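Lactococcal phage P2 ORF15 (Lactococcus phage p2, PDB 2WZP) is a distal tail (Dit) family protein that probably forms part of the phage baseplate, the host-adsorption device at the tip of the tail. Local coordinates at residues K45-F56 with E102-D113. Sequence-based numbering, arbitrary orientation.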
loop_
_atom_site.group_PDB
_atom_site.type_symbol
_atom_site.label_atom_id
_atom_site.label_comp_id
_atom_site.label_asym_id
_atom_site.label_seq_id
_atom_site.Cartn_x
_atom_site.Cartn_y
_atom_site.Cartn_z
ATOM N N LYS M 45 -10.307 41.433 17.345
ATOM C CA LYS M 45 -11.175 40.290 17.672
ATOM C C LYS M 45 -10.244 39.090 17.857
ATOM O O LYS M 45 -9.395 38.831 17.004
ATOM C CB LYS M 45 -12.244 40.025 16.603
ATOM C CG LYS M 45 -13.229 38.922 16.997
ATOM C CD LYS M 45 -14.424 38.843 16.057
ATOM C CE LYS M 45 -15.292 37.629 16.349
ATOM N NZ LYS M 45 -16.400 37.467 15.344
ATOM N N VAL M 46 -10.351 38.421 19.009
ATOM C CA VAL M 46 -9.490 37.304 19.379
ATOM C C VAL M 46 -10.255 36.012 19.401
ATOM O O VAL M 46 -11.248 35.878 20.116
ATOM C CB VAL M 46 -8.733 37.538 20.723
ATOM C CG1 VAL M 46 -7.666 36.464 20.949
ATOM C CG2 VAL M 46 -8.110 38.936 20.789
ATOM N N TRP M 47 -9.769 35.036 18.644
ATOM C CA TRP M 47 -10.345 33.713 18.612
ATOM C C TRP M 47 -9.423 32.862 19.425
ATOM O O TRP M 47 -8.256 32.785 19.073
ATOM C CB TRP M 47 -10.381 33.202 17.174
ATOM C CG TRP M 47 -11.472 33.817 16.359
ATOM C CD1 TRP M 47 -11.412 34.983 15.656
ATOM C CD2 TRP M 47 -12.805 33.309 16.194
ATOM N NE1 TRP M 47 -12.615 35.221 15.038
ATOM C CE2 TRP M 47 -13.490 34.209 15.349
ATOM C CE3 TRP M 47 -13.480 32.159 16.654
ATOM C CZ2 TRP M 47 -14.824 34.003 14.955
ATOM C CZ3 TRP M 47 -14.800 31.954 16.266
ATOM C CH2 TRP M 47 -15.456 32.861 15.419
ATOM N N ASP M 48 -9.899 32.265 20.542
ATOM C CA ASP M 48 -9.050 31.359 21.333
ATOM C C ASP M 48 -9.047 30.005 20.609
ATOM O O ASP M 48 -9.991 29.222 20.767
ATOM C CB ASP M 48 -9.548 31.194 22.781
ATOM C CG ASP M 48 -8.607 30.404 23.686
ATOM O OD1 ASP M 48 -8.660 30.600 24.914
ATOM O OD2 ASP M 48 -7.804 29.614 23.164
ATOM N N VAL M 49 -7.989 29.724 19.833
ATOM C CA VAL M 49 -7.933 28.467 19.081
ATOM C C VAL M 49 -7.337 27.265 19.844
ATOM O O VAL M 49 -6.899 26.274 19.259
ATOM C CB VAL M 49 -7.504 28.629 17.594
ATOM C CG1 VAL M 49 -8.462 29.588 16.863
ATOM C CG2 VAL M 49 -6.058 29.088 17.471
ATOM N N THR M 50 -7.388 27.350 21.171
ATOM C CA THR M 50 -6.929 26.303 22.077
ATOM C C THR M 50 -8.106 25.860 22.951
ATOM O O THR M 50 -8.314 24.663 23.132
ATOM C CB THR M 50 -5.697 26.786 22.875
ATOM O OG1 THR M 50 -4.667 27.113 21.951
ATOM C CG2 THR M 50 -5.160 25.739 23.807
ATOM N N ASN M 51 -8.903 26.828 23.434
ATOM C CA ASN M 51 -10.022 26.595 24.345
ATOM C C ASN M 51 -11.409 27.012 23.849
ATOM O O ASN M 51 -12.394 26.720 24.530
ATOM C CB ASN M 51 -9.733 27.266 25.687
ATOM C CG ASN M 51 -8.372 26.940 26.240
ATOM O OD1 ASN M 51 -8.040 25.781 26.527
ATOM N ND2 ASN M 51 -7.541 27.961 26.348
ATOM N N GLY M 52 -11.485 27.723 22.726
ATOM C CA GLY M 52 -12.749 28.205 22.182
ATOM C C GLY M 52 -13.555 27.184 21.410
ATOM O O GLY M 52 -13.263 25.984 21.443
ATOM N N LYS M 53 -14.570 27.665 20.687
ATOM C CA LYS M 53 -15.480 26.827 19.908
ATOM C C LYS M 53 -14.898 26.463 18.550
ATOM O O LYS M 53 -15.374 25.540 17.894
ATOM C CB LYS M 53 -16.860 27.484 19.792
ATOM C CG LYS M 53 -17.509 27.744 21.153
ATOM C CD LYS M 53 -18.787 26.949 21.362
ATOM C CE LYS M 53 -19.649 27.634 22.385
ATOM N NZ LYS M 53 -21.037 27.106 22.368
ATOM N N VAL M 54 -13.863 27.202 18.140
ATOM C CA VAL M 54 -13.087 26.981 16.928
ATOM C C VAL M 54 -11.662 26.739 17.450
ATOM O O VAL M 54 -11.109 27.618 18.124
ATOM C CB VAL M 54 -13.157 28.192 15.962
ATOM C CG1 VAL M 54 -12.109 28.072 14.862
ATOM C CG2 VAL M 54 -14.537 28.323 15.348
ATOM N N ARG M 55 -11.085 25.540 17.169
ATOM C CA ARG M 55 -9.733 25.163 17.613
ATOM C C ARG M 55 -8.788 24.714 16.507
ATOM O O ARG M 55 -9.223 24.152 15.497
ATOM C CB ARG M 55 -9.811 24.071 18.681
ATOM C CG ARG M 55 -10.581 24.502 19.904
ATOM C CD ARG M 55 -10.515 23.477 20.989
ATOM N NE ARG M 55 -11.644 23.644 21.896
ATOM C CZ ARG M 55 -11.907 22.830 22.906
ATOM N NH1 ARG M 55 -11.112 21.801 23.163
ATOM N NH2 ARG M 55 -12.954 23.053 23.685
ATOM N N PHE M 56 -7.477 24.923 16.739
ATOM C CA PHE M 56 -6.387 24.502 15.855
ATOM C C PHE M 56 -5.645 23.392 16.558
ATOM O O PHE M 56 -5.349 23.504 17.754
ATOM C CB PHE M 56 -5.391 25.638 15.604
ATOM C CG PHE M 56 -5.740 26.720 14.612
ATOM C CD1 PHE M 56 -6.961 26.702 13.923
ATOM C CD2 PHE M 56 -4.855 27.762 14.366
ATOM C CE1 PHE M 56 -7.291 27.720 13.031
ATOM C CE2 PHE M 56 -5.180 28.773 13.460
ATOM C CZ PHE M 56 -6.400 28.748 12.807
ATOM N N GLU M 102 -25.067 26.484 14.957
ATOM C CA GLU M 102 -23.878 27.039 15.611
ATOM C C GLU M 102 -22.578 26.715 14.870
ATOM O O GLU M 102 -21.751 27.602 14.715
ATOM C CB GLU M 102 -23.778 26.640 17.083
ATOM C CG GLU M 102 -22.669 27.402 17.784
ATOM C CD GLU M 102 -22.487 27.248 19.278
ATOM O OE1 GLU M 102 -23.008 26.274 19.869
ATOM O OE2 GLU M 102 -21.790 28.114 19.853
ATOM N N ASN M 103 -22.421 25.481 14.372
ATOM C CA ASN M 103 -21.224 25.053 13.641
ATOM C C ASN M 103 -21.059 25.711 12.281
ATOM O O ASN M 103 -19.946 26.042 11.906
ATOM C CB ASN M 103 -21.119 23.530 13.578
ATOM C CG ASN M 103 -20.637 22.941 14.872
ATOM O OD1 ASN M 103 -19.574 23.297 15.394
ATOM N ND2 ASN M 103 -21.431 22.065 15.448
ATOM N N TYR M 104 -22.156 25.946 11.568
ATOM C CA TYR M 104 -22.128 26.663 10.295
ATOM C C TYR M 104 -21.735 28.118 10.557
ATOM O O TYR M 104 -20.872 28.647 9.856
ATOM C CB TYR M 104 -23.498 26.599 9.621
ATOM C CG TYR M 104 -23.703 25.367 8.762
ATOM C CD1 TYR M 104 -22.849 25.083 7.699
ATOM C CD2 TYR M 104 -24.789 24.524 8.966
ATOM C CE1 TYR M 104 -23.045 23.968 6.892
ATOM C CE2 TYR M 104 -24.987 23.393 8.174
ATOM C CZ TYR M 104 -24.120 23.131 7.128
ATOM O OH TYR M 104 -24.319 22.031 6.336
ATOM N N GLN M 105 -22.309 28.725 11.618
ATOM C CA GLN M 105 -22.043 30.091 12.051
ATOM C C GLN M 105 -20.574 30.283 12.446
ATOM O O GLN M 105 -19.955 31.258 12.013
ATOM C CB GLN M 105 -22.975 30.484 13.204
ATOM C CG GLN M 105 -23.009 31.988 13.477
ATOM C CD GLN M 105 -23.727 32.712 12.379
ATOM O OE1 GLN M 105 -24.942 32.625 12.268
ATOM N NE2 GLN M 105 -22.997 33.448 11.551
ATOM N N LEU M 106 -20.015 29.352 13.247
ATOM C CA LEU M 106 -18.614 29.382 13.687
ATOM C C LEU M 106 -17.638 29.327 12.510
ATOM O O LEU M 106 -16.726 30.141 12.482
ATOM C CB LEU M 106 -18.321 28.247 14.674
ATOM C CG LEU M 106 -18.947 28.379 16.066
ATOM C CD1 LEU M 106 -18.978 27.016 16.744
ATOM C CD2 LEU M 106 -18.228 29.439 16.907
ATOM N N MET M 107 -17.845 28.412 11.537
ATOM C CA MET M 107 -17.028 28.300 10.339
ATOM C C MET M 107 -17.067 29.587 9.535
ATOM O O MET M 107 -16.021 30.127 9.206
ATOM C CB MET M 107 -17.517 27.146 9.449
ATOM C CG MET M 107 -16.712 25.877 9.607
ATOM S SD MET M 107 -14.928 26.027 9.310
ATOM C CE MET M 107 -14.835 25.499 7.616
ATOM N N LYS M 108 -18.283 30.068 9.204
ATOM C CA LYS M 108 -18.544 31.282 8.429
ATOM C C LYS M 108 -17.896 32.506 9.077
ATOM O O LYS M 108 -17.220 33.270 8.386
ATOM C CB LYS M 108 -20.055 31.487 8.273
ATOM C CG LYS M 108 -20.437 32.520 7.236
ATOM C CD LYS M 108 -21.946 32.644 7.124
ATOM C CE LYS M 108 -22.359 33.889 6.365
ATOM N NZ LYS M 108 -21.993 35.144 7.085
ATOM N N ASP M 109 -18.066 32.684 10.398
ATOM C CA ASP M 109 -17.498 33.832 11.101
ATOM C C ASP M 109 -15.997 33.786 11.201
ATOM O O ASP M 109 -15.355 34.800 10.948
ATOM C CB ASP M 109 -18.135 34.019 12.487
ATOM C CG ASP M 109 -19.601 34.435 12.493
ATOM O OD1 ASP M 109 -20.175 34.662 11.380
ATOM O OD2 ASP M 109 -20.167 34.551 13.589
ATOM N N PHE M 110 -15.423 32.627 11.550
ATOM C CA PHE M 110 -13.981 32.479 11.667
ATOM C C PHE M 110 -13.255 32.763 10.365
ATOM O O PHE M 110 -12.307 33.544 10.356
ATOM C CB PHE M 110 -13.626 31.085 12.170
ATOM C CG PHE M 110 -12.160 30.905 12.460
ATOM C CD1 PHE M 110 -11.563 31.565 13.524
ATOM C CD2 PHE M 110 -11.377 30.073 11.670
ATOM C CE1 PHE M 110 -10.210 31.408 13.789
ATOM C CE2 PHE M 110 -10.021 29.913 11.939
ATOM C CZ PHE M 110 -9.450 30.574 13.003
ATOM N N VAL M 111 -13.691 32.123 9.273
ATOM C CA VAL M 111 -13.062 32.251 7.960
ATOM C C VAL M 111 -13.217 33.664 7.405
ATOM O O VAL M 111 -12.213 34.246 6.969
ATOM C CB VAL M 111 -13.471 31.123 6.969
ATOM C CG1 VAL M 111 -12.823 31.316 5.603
ATOM C CG2 VAL M 111 -13.132 29.745 7.535
ATOM N N ASN M 112 -14.437 34.244 7.492
ATOM C CA ASN M 112 -14.664 35.607 6.992
ATOM C C ASN M 112 -13.987 36.661 7.811
ATOM O O ASN M 112 -13.696 37.723 7.270
ATOM C CB ASN M 112 -16.132 35.928 6.722
ATOM C CG ASN M 112 -16.715 35.162 5.562
ATOM O OD1 ASN M 112 -16.299 35.280 4.410
ATOM N ND2 ASN M 112 -17.698 34.355 5.835
ATOM N N ASP M 113 -13.685 36.372 9.085
ATOM C CA ASP M 113 -12.939 37.284 9.945
ATOM C C ASP M 113 -11.505 37.348 9.484
ATOM O O ASP M 113 -10.928 38.427 9.485
ATOM C CB ASP M 113 -12.998 36.841 11.410
ATOM C CG ASP M 113 -14.212 37.320 12.175
ATOM O OD1 ASP M 113 -15.099 37.973 11.555
ATOM O OD2 ASP M 113 -14.311 36.999 13.371
HETATM O O HOH W 1 -18.324 35.527 15.949
#
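D113 receives both K45 and W47 on one carboxylate oxygen. K45 NZ approaches D113 OD2 at 2.9 Å on the syn side, a salt bridge, while W47 NE1 comes in at 3.0 Å on the anti side, with the oxygen lying in the indole plane. Two donors on separate lone pairs hold the carboxylate in place and probably favour its charged form. K45 suits its site because its extended chain, with CG anti to the backbone N (chi1 -175°), spans the gap to the helix; a water links its NZ to D109 OD2. Nearer the start of the helix, K53 NZ meets E102 OE2 at 2.8 Å in a second salt bridge; the two-oxygen carboxylate of E102 can also accept the backbone N-H of E98 on OE1.

Between these charged pairs lies the apolar packing. W47 suits the join because it offers D113 an N-H at its rim and F110 an apolar face. F110, its CG swung anti to the backbone N (chi1 -174°), has a flat ring that gives its edge to W47 in a T-shaped pair, with F110 CD1 3.4 Å from W47 CD2, and a face to V54. V54 CG1 sits over the centre of that face, a CH-pi contact that suits a compact branched side chain. Branched L106 covers both V54 and the aliphatic base of K53.

The helix thus spans strands 46-48 and 54-57, the edge strands, within this chain, of the N-terminal domain's antiparallel sheet. F110 continues inward to L93 and I156 on strands 89-95 and 153-163. M107, which also touches L93 and E154 on those strands, and V111 leave the helix away from 45-56 and pack on F325 of a neighbouring subunit.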